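RagB/SusD domain protein (Flavobacterium johnsoniae, PDB 5J90) binds chitin as a SusD homolog, probably at the outer membrane surface, where it would help the products of a polysaccharide utilization locus to capture this polymer. Local coordinates at residues W47-Q52 against N56-S61; V74-Y79 against D83-F88. One frame throughout, in Å; residues are numbered along the deposited sequence.

Contacts 1 and 2 follow one another along the chain, the first closing before the second opens, and their centres lie about 9 Å apart on the same side of the molecule's centre. Contact 1 joins helix 46-54 to the short helix 57-60; contact 2 ties a loop to the start of the long helix 83-108. The two also touch directly. Leu51 packs on Trp85 and Phe88, the rings of Trp47 and Phe88 meet nearly at right angles, and Trp60 NE1 lies 3.0 Å from Asn76 O in a probable hydrogen bond. Two short-range connections, each closed within about fifteen residues, thus join into one continuous packed region of this largely helical SusD-like protein.

Contact 1 of 2, residues W47-Q52 against N56-S61; sequences WVYQLQ and NSDIWS
The ring of Tyr49 meets Asp58 at its edge, where OD2 lies near the ring plane, the carboxylate being turned 39° from it. Tyr49 OH donates to Asp58 OD2 over 2.6 Å, a short bond received on the syn lone pair. With CG anti to the backbone N (chi1 177°), the tyrosine ring is carried out so that its OH meets Asp58, which approaches from the opposite direction. The other oxygen, OD1, accepts from Gln53 NE2 and Gly432 N, so this buried carboxylate is gripped at both ends, which probably helps it stay ionised. A second flat group, the indole of Trp60, carries on one face the carbonyl oxygen of Asn56, 3.4 Å above the plane and displaced toward the rim.

Asn56 supplies the other link between the helices. Its ND2 donates to Gln52 O over 3.0 Å in a nearly straight bond (166°), with the acceptor lying in the amide plane but the nitrogen well above the plane of the Gln52 carbonyl. A water completes the join, accepting from Asn56 ND2 at 2.9 Å and donating to Leu51 O at 2.7 Å. Asn56 OD1 receives Ser57 N at 2.7 Å, from above the carbonyl plane, which helps fix the amide's rotation as helix 57-60 begins. It is a tight connection between two consecutive helices, in which a side-chain amide serves one carbonyl of the first helix directly and a second through water.

Gln52 turns its own amide to Val42 N and Ile40 O. Around the pair, Tyr49 packs on Ile255 and Ile258 of helix 255-261, Asn56 on Ile89 of helix 83-108, and Ser57 on Trp436 of helix 432-442.

Contact 2 of 2, residues V74-Y79 against D83-F88; sequences VNNTTY and DNWNGF
Asn76 and Asn86 face each other amide to amide and exchange two hydrogen bonds. Asn76 ND2 donates to Asn86 OD1 at 2.9 Å, on a lone pair and nearly straight (167°). The return bond, from Asn86 ND2 to Asn76 OD1, is longer at 3.2 Å and somewhat tilted, although the two amide planes are only 13° apart. Trp85 lies beside this pair: Asn76 ND2 sits in the plane of the indole, 3.7 Å from Trp85 CE3 at its edge, and the amide stands almost upright to the ring. Asn75 CB packs obliquely against Trp85 CH2 at 3.6 Å.

Asn75 also shapes the loop that presents its neighbour. Its CG lies between the backbone N and the carbonyl carbon (chi1 60°), which puts Asn75 OD1 2.8 Å from Thr77 N and closes an Asx turn; Thr77 OG1 donates to the same oxygen. Thr78 OG1 accepts from Asn75 N, further bracing this turn at the approach to helix 83-108.

Beyond this shell, Leu55 O accepts from Asn76 ND2, while Leu82 N donates to Asn76 OD1. A leucine in place of Asn76 would probably leave the buried amide of Asn86 without its mate, and take from Leu55 O and Leu82 N the bonds they make here. Farther out, Asn75 ND2 is held by Phe70 O, and Asn84 ND2 reaches Glu71.

Contact 1 of 2, residues W47-Q52 against N56-S61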
# COMPACT_ATOMS: atom_id res chain seq x y z
N TRP A 47 31.58 15.58 -3.06
CA TRP A 47 30.50 15.98 -3.94
C TRP A 47 29.61 14.80 -4.29
O TRP A 47 28.42 14.98 -4.56
CB TRP A 47 31.01 16.72 -5.20
CG TRP A 47 31.83 15.91 -6.16
CD1 TRP A 47 33.20 15.83 -6.22
CD2 TRP A 47 31.34 15.10 -7.23
NE1 TRP A 47 33.58 15.00 -7.25
CE2 TRP A 47 32.46 14.54 -7.89
CE3 TRP A 47 30.06 14.78 -7.70
CZ2 TRP A 47 32.33 13.69 -8.99
CZ3 TRP A 47 29.93 13.93 -8.78
CH2 TRP A 47 31.07 13.39 -9.42
N VAL A 48 30.17 13.59 -4.29
CA VAL A 48 29.35 12.40 -4.53
C VAL A 48 28.44 12.12 -3.32
O VAL A 48 27.26 11.84 -3.51
CB VAL A 48 30.17 11.16 -4.92
CG1 VAL A 48 29.26 9.94 -5.02
CG2 VAL A 48 30.88 11.39 -6.26
N TYR A 49 28.96 12.20 -2.10
CA TYR A 49 28.08 12.05 -0.93
C TYR A 49 26.93 13.05 -0.98
O TYR A 49 25.78 12.72 -0.67
CB TYR A 49 28.83 12.18 0.41
CG TYR A 49 27.82 12.09 1.54
CD1 TYR A 49 27.41 10.86 2.03
CD2 TYR A 49 27.20 13.23 2.04
CE1 TYR A 49 26.44 10.76 3.01
CE2 TYR A 49 26.23 13.14 3.02
CZ TYR A 49 25.86 11.91 3.50
OH TYR A 49 24.87 11.82 4.47
N GLN A 50 27.23 14.29 -1.35
CA GLN A 50 26.22 15.32 -1.41
C GLN A 50 25.04 14.88 -2.29
O GLN A 50 23.89 15.16 -1.97
CB GLN A 50 26.82 16.63 -1.93
CG GLN A 50 25.89 17.82 -1.82
CD GLN A 50 26.51 19.09 -2.34
OE1 GLN A 50 27.30 19.07 -3.29
NE2 GLN A 50 26.15 20.21 -1.73
N LEU A 51 25.33 14.17 -3.38
CA LEU A 51 24.28 13.70 -4.29
C LEU A 51 23.67 12.36 -3.86
O LEU A 51 22.48 12.11 -4.05
CB LEU A 51 24.80 13.62 -5.73
CG LEU A 51 25.27 14.96 -6.30
CD1 LEU A 51 25.95 14.73 -7.64
CD2 LEU A 51 24.11 15.91 -6.45
N GLN A 52 24.50 11.49 -3.28
CA GLN A 52 24.04 10.18 -2.85
C GLN A 52 23.06 10.27 -1.70
O GLN A 52 22.08 9.51 -1.66
CB GLN A 52 25.22 9.32 -2.42
CG GLN A 52 24.81 7.89 -2.12
CD GLN A 52 25.66 7.23 -1.05
OE1 GLN A 52 26.38 7.90 -0.31
NE2 GLN A 52 25.57 5.91 -0.96
N ASN A 56 19.09 14.41 -0.51
CA ASN A 56 17.83 13.66 -0.45
C ASN A 56 17.45 13.38 1.01
O ASN A 56 16.95 14.27 1.68
CB ASN A 56 17.78 12.44 -1.41
CG ASN A 56 18.96 11.49 -1.25
OD1 ASN A 56 18.98 10.65 -0.36
ND2 ASN A 56 19.93 11.57 -2.17
N SER A 57 17.72 12.18 1.50
CA SER A 57 17.24 11.83 2.83
C SER A 57 17.81 12.66 3.99
O SER A 57 17.15 12.83 5.02
CB SER A 57 17.41 10.34 3.09
OG SER A 57 18.77 9.94 2.98
N ASP A 58 19.02 13.21 3.84
CA ASP A 58 19.55 14.08 4.91
C ASP A 58 18.65 15.29 5.14
O ASP A 58 18.62 15.86 6.23
CB ASP A 58 20.97 14.57 4.60
CG ASP A 58 22.04 13.54 4.91
OD1 ASP A 58 21.73 12.49 5.54
OD2 ASP A 58 23.20 13.77 4.51
N ILE A 59 17.92 15.68 4.09
CA ILE A 59 17.02 16.83 4.15
C ILE A 59 15.57 16.39 4.40
O ILE A 59 14.90 16.94 5.27
CB ILE A 59 17.15 17.69 2.88
CG1 ILE A 59 18.58 18.26 2.80
CG2 ILE A 59 16.11 18.79 2.87
CD1 ILE A 59 18.84 19.12 1.58
N TRP A 60 15.09 15.39 3.67
CA TRP A 60 13.71 14.94 3.84
C TRP A 60 13.44 14.43 5.26
O TRP A 60 12.33 14.55 5.77
CB TRP A 60 13.37 13.86 2.81
CG TRP A 60 13.46 14.32 1.37
CD1 TRP A 60 13.25 15.59 0.88
CD2 TRP A 60 13.79 13.51 0.24
NE1 TRP A 60 13.43 15.60 -0.48
CE2 TRP A 60 13.76 14.34 -0.90
CE3 TRP A 60 14.09 12.15 0.08
CZ2 TRP A 60 14.02 13.86 -2.18
CZ3 TRP A 60 14.36 11.67 -1.20
CH2 TRP A 60 14.32 12.53 -2.31
N SER A 61 14.47 13.86 5.89
CA SER A 61 14.38 13.34 7.26
C SER A 61 14.11 14.43 8.29
O SER A 61 13.78 14.12 9.43
CB SER A 61 15.69 12.67 7.64
OG SER A 61 16.75 13.63 7.64
O HOH W 1 20.19 13.49 -4.36

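Contact 2 of 2, residues V74-Y79 against D83-F88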
# COMPACT_ATOMS: atom_id res chain seq x y z
N VAL A 74 14.21 24.72 -7.79
CA VAL A 74 13.34 23.64 -8.24
C VAL A 74 14.18 22.37 -8.19
O VAL A 74 14.95 22.07 -9.09
CB VAL A 74 12.81 23.92 -9.67
CG1 VAL A 74 11.96 22.78 -10.19
CG2 VAL A 74 12.03 25.24 -9.68
N ASN A 75 14.05 21.61 -7.11
CA ASN A 75 14.99 20.53 -6.86
C ASN A 75 14.42 19.56 -5.84
O ASN A 75 13.25 19.67 -5.47
CB ASN A 75 16.35 21.11 -6.42
CG ASN A 75 16.26 21.94 -5.15
OD1 ASN A 75 15.73 21.48 -4.14
ND2 ASN A 75 16.79 23.16 -5.19
N ASN A 76 15.23 18.60 -5.38
CA ASN A 76 14.74 17.58 -4.45
C ASN A 76 14.06 18.19 -3.22
O ASN A 76 13.11 17.62 -2.69
CB ASN A 76 15.89 16.70 -3.94
CG ASN A 76 16.28 15.59 -4.91
OD1 ASN A 76 15.69 15.39 -5.97
ND2 ASN A 76 17.31 14.84 -4.52
N THR A 77 14.56 19.34 -2.75
CA THR A 77 14.04 19.94 -1.52
C THR A 77 12.65 20.55 -1.71
O THR A 77 11.93 20.75 -0.73
CB THR A 77 14.98 21.00 -0.90
OG1 THR A 77 14.89 22.23 -1.62
CG2 THR A 77 16.42 20.51 -0.91
N THR A 78 12.29 20.85 -2.96
CA THR A 78 10.95 21.34 -3.27
C THR A 78 10.16 20.30 -4.08
O THR A 78 9.19 20.62 -4.76
CB THR A 78 11.01 22.71 -3.99
OG1 THR A 78 11.91 22.61 -5.10
CG2 THR A 78 11.52 23.79 -3.03
N TYR A 79 10.60 19.05 -3.95
CA TYR A 79 9.88 17.88 -4.46
C TYR A 79 9.82 17.80 -5.99
O TYR A 79 8.96 17.12 -6.55
CB TYR A 79 8.48 17.77 -3.85
CG TYR A 79 8.45 17.62 -2.34
CD1 TYR A 79 9.61 17.38 -1.61
CD2 TYR A 79 7.25 17.71 -1.64
CE1 TYR A 79 9.57 17.23 -0.21
CE2 TYR A 79 7.20 17.56 -0.26
CZ TYR A 79 8.36 17.33 0.45
OH TYR A 79 8.32 17.19 1.82
N ASP A 83 16.76 13.83 -11.67
CA ASP A 83 17.37 12.57 -12.10
C ASP A 83 18.89 12.66 -12.16
O ASP A 83 19.59 11.68 -11.93
CB ASP A 83 16.83 12.14 -13.46
CG ASP A 83 15.38 11.68 -13.41
OD1 ASP A 83 14.71 11.79 -12.35
OD2 ASP A 83 14.88 11.23 -14.46
N ASN A 84 19.40 13.85 -12.48
CA ASN A 84 20.84 14.06 -12.57
C ASN A 84 21.52 14.00 -11.20
O ASN A 84 22.71 13.72 -11.10
CB ASN A 84 21.17 15.37 -13.30
CG ASN A 84 20.40 16.56 -12.75
OD1 ASN A 84 19.17 16.53 -12.67
ND2 ASN A 84 21.12 17.62 -12.40
N TRP A 85 20.76 14.24 -10.14
CA TRP A 85 21.27 14.08 -8.77
C TRP A 85 21.12 12.63 -8.30
O TRP A 85 22.06 12.02 -7.79
CB TRP A 85 20.50 14.97 -7.80
CG TRP A 85 20.77 16.45 -7.92
CD1 TRP A 85 21.52 17.09 -8.87
CD2 TRP A 85 20.28 17.46 -7.04
NE1 TRP A 85 21.52 18.45 -8.62
CE2 TRP A 85 20.77 18.70 -7.51
CE3 TRP A 85 19.47 17.44 -5.90
CZ2 TRP A 85 20.47 19.91 -6.87
CZ3 TRP A 85 19.18 18.64 -5.26
CH2 TRP A 85 19.69 19.86 -5.75
N ASN A 86 19.91 12.10 -8.46
CA ASN A 86 19.53 10.87 -7.78
C ASN A 86 20.10 9.61 -8.39
O ASN A 86 20.19 8.57 -7.74
CB ASN A 86 18.01 10.81 -7.64
CG ASN A 86 17.46 11.97 -6.83
OD1 ASN A 86 18.10 12.43 -5.89
ND2 ASN A 86 16.28 12.45 -7.21
N GLY A 87 20.53 9.68 -9.65
CA GLY A 87 21.19 8.56 -10.28
C GLY A 87 22.44 8.12 -9.55
O GLY A 87 22.79 6.94 -9.59
N PHE A 88 23.11 9.05 -8.88
CA PHE A 88 24.31 8.72 -8.12
C PHE A 88 24.09 7.65 -7.05
O PHE A 88 24.98 6.84 -6.78
CB PHE A 88 24.91 9.98 -7.48
CG PHE A 88 25.71 10.82 -8.43
CD1 PHE A 88 25.09 11.75 -9.25
CD2 PHE A 88 27.08 10.65 -8.52
CE1 PHE A 88 25.84 12.52 -10.14
CE2 PHE A 88 27.84 11.42 -9.41
CZ PHE A 88 27.22 12.35 -10.22